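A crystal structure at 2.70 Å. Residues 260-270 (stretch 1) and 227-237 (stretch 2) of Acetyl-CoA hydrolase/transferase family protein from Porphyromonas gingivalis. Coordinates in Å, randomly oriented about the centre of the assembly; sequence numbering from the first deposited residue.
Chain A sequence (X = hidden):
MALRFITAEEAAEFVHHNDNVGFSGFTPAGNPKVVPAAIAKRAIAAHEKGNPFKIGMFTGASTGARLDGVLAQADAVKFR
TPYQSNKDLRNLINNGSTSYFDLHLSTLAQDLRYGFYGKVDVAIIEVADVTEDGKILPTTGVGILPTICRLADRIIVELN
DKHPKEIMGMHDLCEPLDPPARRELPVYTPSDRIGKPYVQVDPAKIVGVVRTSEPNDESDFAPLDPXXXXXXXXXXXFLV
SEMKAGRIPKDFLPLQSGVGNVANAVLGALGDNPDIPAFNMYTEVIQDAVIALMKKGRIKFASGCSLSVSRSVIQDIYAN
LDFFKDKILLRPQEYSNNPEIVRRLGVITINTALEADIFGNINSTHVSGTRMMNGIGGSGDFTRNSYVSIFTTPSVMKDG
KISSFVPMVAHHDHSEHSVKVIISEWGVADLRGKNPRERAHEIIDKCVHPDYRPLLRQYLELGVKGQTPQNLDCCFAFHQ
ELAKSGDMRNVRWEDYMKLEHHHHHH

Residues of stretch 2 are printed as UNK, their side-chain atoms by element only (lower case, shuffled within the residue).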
# COMPACT_ATOMS: atom_id res chain seq x y z
N GLY A 260 -9.08 20.01 6.76
CA GLY A 260 -9.85 20.72 5.76
C GLY A 260 -11.31 20.88 6.13
O GLY A 260 -11.75 20.40 7.18
N ASN A 261 -12.05 21.55 5.26
CA ASN A 261 -13.47 21.80 5.46
C ASN A 261 -14.29 20.54 5.47
O ASN A 261 -15.20 20.40 6.29
CB ASN A 261 -13.99 22.74 4.37
CG ASN A 261 -13.41 24.14 4.48
OD1 ASN A 261 -13.37 24.88 3.51
ND2 ASN A 261 -12.97 24.51 5.68
N VAL A 262 -13.99 19.62 4.57
CA VAL A 262 -14.73 18.36 4.50
C VAL A 262 -14.53 17.63 5.81
O VAL A 262 -15.49 17.24 6.46
CB VAL A 262 -14.25 17.48 3.34
CG1 VAL A 262 -14.99 16.16 3.35
CG2 VAL A 262 -14.52 18.18 2.03
N ALA A 263 -13.26 17.47 6.19
CA ALA A 263 -12.89 16.80 7.43
C ALA A 263 -13.66 17.41 8.60
O ALA A 263 -14.21 16.68 9.43
CB ALA A 263 -11.40 16.95 7.68
N ASN A 264 -13.69 18.74 8.67
CA ASN A 264 -14.39 19.44 9.73
C ASN A 264 -15.87 19.11 9.71
O ASN A 264 -16.50 18.94 10.76
CB ASN A 264 -14.23 20.95 9.57
CG ASN A 264 -12.84 21.41 9.88
OD1 ASN A 264 -12.44 22.52 9.50
ND2 ASN A 264 -12.07 20.58 10.56
N ALA A 265 -16.43 19.00 8.51
CA ALA A 265 -17.84 18.68 8.35
C ALA A 265 -18.09 17.24 8.79
O ALA A 265 -19.08 16.95 9.46
CB ALA A 265 -18.26 18.87 6.89
N VAL A 266 -17.18 16.34 8.41
CA VAL A 266 -17.30 14.94 8.78
C VAL A 266 -17.29 14.81 10.30
O VAL A 266 -18.18 14.19 10.88
CB VAL A 266 -16.15 14.10 8.15
CG1 VAL A 266 -16.19 12.68 8.67
CG2 VAL A 266 -16.30 14.09 6.65
N LEU A 267 -16.29 15.42 10.94
CA LEU A 267 -16.19 15.38 12.39
C LEU A 267 -17.45 15.94 13.06
O LEU A 267 -17.95 15.37 14.02
CB LEU A 267 -14.96 16.16 12.86
CG LEU A 267 -13.62 15.49 12.54
CD1 LEU A 267 -12.48 16.48 12.74
CD2 LEU A 267 -13.44 14.27 13.41
N GLY A 268 -17.95 17.05 12.53
CA GLY A 268 -19.15 17.65 13.08
C GLY A 268 -20.34 16.71 12.94
O GLY A 268 -21.10 16.52 13.88
N ALA A 269 -20.49 16.12 11.76
CA ALA A 269 -21.59 15.20 11.50
C ALA A 269 -21.57 14.03 12.48
O ALA A 269 -22.59 13.67 13.05
CB ALA A 269 -21.52 14.71 10.08
N LEU A 270 -20.39 13.44 12.67
CA LEU A 270 -20.23 12.33 13.60
C LEU A 270 -20.69 12.74 14.99
O LEU A 270 -21.43 12.01 15.65
CB LEU A 270 -18.75 11.90 13.64
CG LEU A 270 -18.15 11.29 12.37
CD1 LEU A 270 -16.63 11.26 12.51
CD2 LEU A 270 -18.69 9.88 12.13
N UNK A 227 -22.13 21.87 0.12
CA UNK A 227 -21.56 20.65 -0.45
C UNK A 227 -20.81 19.85 0.62
O UNK A 227 -20.95 18.63 0.68
c UNK A 227 -21.39 21.40 -2.86
c UNK A 227 -20.59 20.95 -1.62
c UNK A 227 -19.78 19.70 -1.95
N UNK A 228 -20.04 20.53 1.46
CA UNK A 228 -19.30 19.83 2.51
C UNK A 228 -20.23 19.38 3.64
O UNK A 228 -19.96 18.38 4.30
o UNK A 228 -18.68 21.76 3.92
c UNK A 228 -17.32 21.31 1.98
c UNK A 228 -18.14 20.71 3.10
N UNK A 229 -21.32 20.11 3.84
CA UNK A 229 -22.29 19.73 4.86
C UNK A 229 -22.87 18.39 4.43
O UNK A 229 -23.01 17.47 5.23
n UNK A 229 -23.62 22.25 7.88
o UNK A 229 -21.51 21.69 7.30
c UNK A 229 -23.43 20.74 4.94
c UNK A 229 -23.07 22.09 5.52
c UNK A 229 -22.66 22.00 6.98
N UNK A 230 -23.20 18.31 3.14
CA UNK A 230 -23.76 17.11 2.55
C UNK A 230 -22.77 15.95 2.68
O UNK A 230 -23.10 14.89 3.21
c UNK A 230 -24.07 17.36 1.07
N UNK A 231 -21.54 16.16 2.21
CA UNK A 231 -20.51 15.15 2.28
C UNK A 231 -20.33 14.63 3.71
O UNK A 231 -20.35 13.42 3.94
c UNK A 231 -19.22 15.88 0.25
c UNK A 231 -19.15 15.70 1.76
c UNK A 231 -18.01 16.52 -0.36
c UNK A 231 -18.01 14.75 2.16
N UNK A 232 -20.17 15.54 4.66
CA UNK A 232 -19.99 15.14 6.04
C UNK A 232 -21.13 14.29 6.60
O UNK A 232 -20.90 13.36 7.38
N UNK A 233 -22.36 14.60 6.21
CA UNK A 233 -23.51 13.86 6.69
C UNK A 233 -23.50 12.48 6.09
O UNK A 233 -23.78 11.49 6.78
c UNK A 233 -24.81 14.57 6.28
o UNK A 233 -26.77 13.19 6.31
o UNK A 233 -26.25 14.27 8.15
c UNK A 233 -26.04 13.97 6.96
N UNK A 234 -23.18 12.39 4.81
CA UNK A 234 -23.14 11.10 4.14
C UNK A 234 -22.15 10.16 4.80
O UNK A 234 -22.45 8.98 4.97
c UNK A 234 -22.81 11.27 2.67
n UNK A 234 -23.55 12.58 0.78
c UNK A 234 -23.89 12.00 1.92
o UNK A 234 -25.03 12.03 2.36
N UNK A 235 -20.99 10.69 5.17
CA UNK A 235 -19.97 9.89 5.83
C UNK A 235 -20.49 9.33 7.14
O UNK A 235 -20.42 8.13 7.38
c UNK A 235 -18.14 11.28 4.83
c UNK A 235 -18.71 10.72 6.12
c UNK A 235 -17.67 9.85 6.83
N UNK A 236 -21.02 10.21 7.98
CA UNK A 236 -21.56 9.81 9.28
C UNK A 236 -22.73 8.83 9.18
O UNK A 236 -22.79 7.84 9.93
c UNK A 236 -21.98 11.04 10.06
N UNK A 237 -23.66 9.09 8.27
CA UNK A 237 -24.81 8.20 8.10
C UNK A 237 -24.39 6.82 7.55
O UNK A 237 -24.98 5.80 7.89
c UNK A 237 -25.82 8.84 7.17

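Position 227 opens the helical segment with three side-chain carbons, one bonded to CA and carrying the other two. This fork at the first carbon marks Val227, whose side chain is out of reach of stretch 1. At position 228 the first carbon carries one oxygen and one carbon, and the CA-to-CB bond points toward stretch 1. The terminal carbon lies 4.2 Å from CG2 of Val262, and the compact branched group with a single oxygen identifies Thr228. Its carbonyl is approached still more closely, with Thr228 O 3.1 Å from Ala265 CB.

Position 229 has a chain of three carbons, the third bearing one oxygen and one nitrogen: a primary amide on a two-methylene arm, hence Gln229. Its CA-to-CB bond points away, yet the chain bends back, bringing Gln229 OE1 to 4.3 Å from Ala265 CB. At position 230 the CA-to-CB bond of a lone carbon points away from stretch 1, and the carbon touches none of it; this is Ala230.

Four carbons follow at position 231, forked at the first, with one arm two carbons long. The one-carbon arm comes to 3.5 Å from CG1 of Val262, an apolar contact. The pattern is that of Ile231.

No side-chain atom exists at position 232, so the residue is Gly232. Here the backbones come together, Gly232 CA lying 3.8 Å from Val266 CA. An ideal CB would point toward stretch 1 and sit 2.7 Å from Ala265 C, a clash, and 3.0 Å from Val266 N; the close approach therefore depends on the bare CA.

At position 233 two carbons end in two oxygens, the carboxylate of Asp233. Its CA-to-CB bond points away, while the backbone atom Asp233 N lies 4.0 Å from Ala269 CB. Position 234 also has two carbons, but the second carries one oxygen and one nitrogen, giving Asn234; its CA-to-CB bond points away from stretch 1, and its ND2 is hydrogen-bonded elsewhere in the structure.

A three-carbon fork returns at position 235, with one branch 3.7 Å from CG1 of Val266. This is Val235, buried, its CA-to-CB bond pointing toward stretch 1. Position 236 has one carbon, the methyl of Ala236; its CB packs 3.7 Å from Ala269 CB and 4.1 Å from Leu270 CD2. Position 237 likewise has a single carbon, Ala237, out of reach of stretch 1.

The two helices cross at -48°, with their axes only 7.5 Å apart, and bury 464 Å² in total. Small residues make this proximity possible: Gly232 admits the backbone around Val266, while the methyls of Ala265 and Ala269, one turn apart, rest against the carbonyl oxygens of Thr228 and Gly232, each at 3.1 Å from CB to O. Val262 with Ile231 and Val266 with Val235 add apolar pairs beside it, and Ala236 packs against Ala269 and Leu270. No hydrogen bond links the stretches, so the contact rests on close backbone packing and apolar fit.

Stretch 2, residues 227-237: VTQAIGDNVAA
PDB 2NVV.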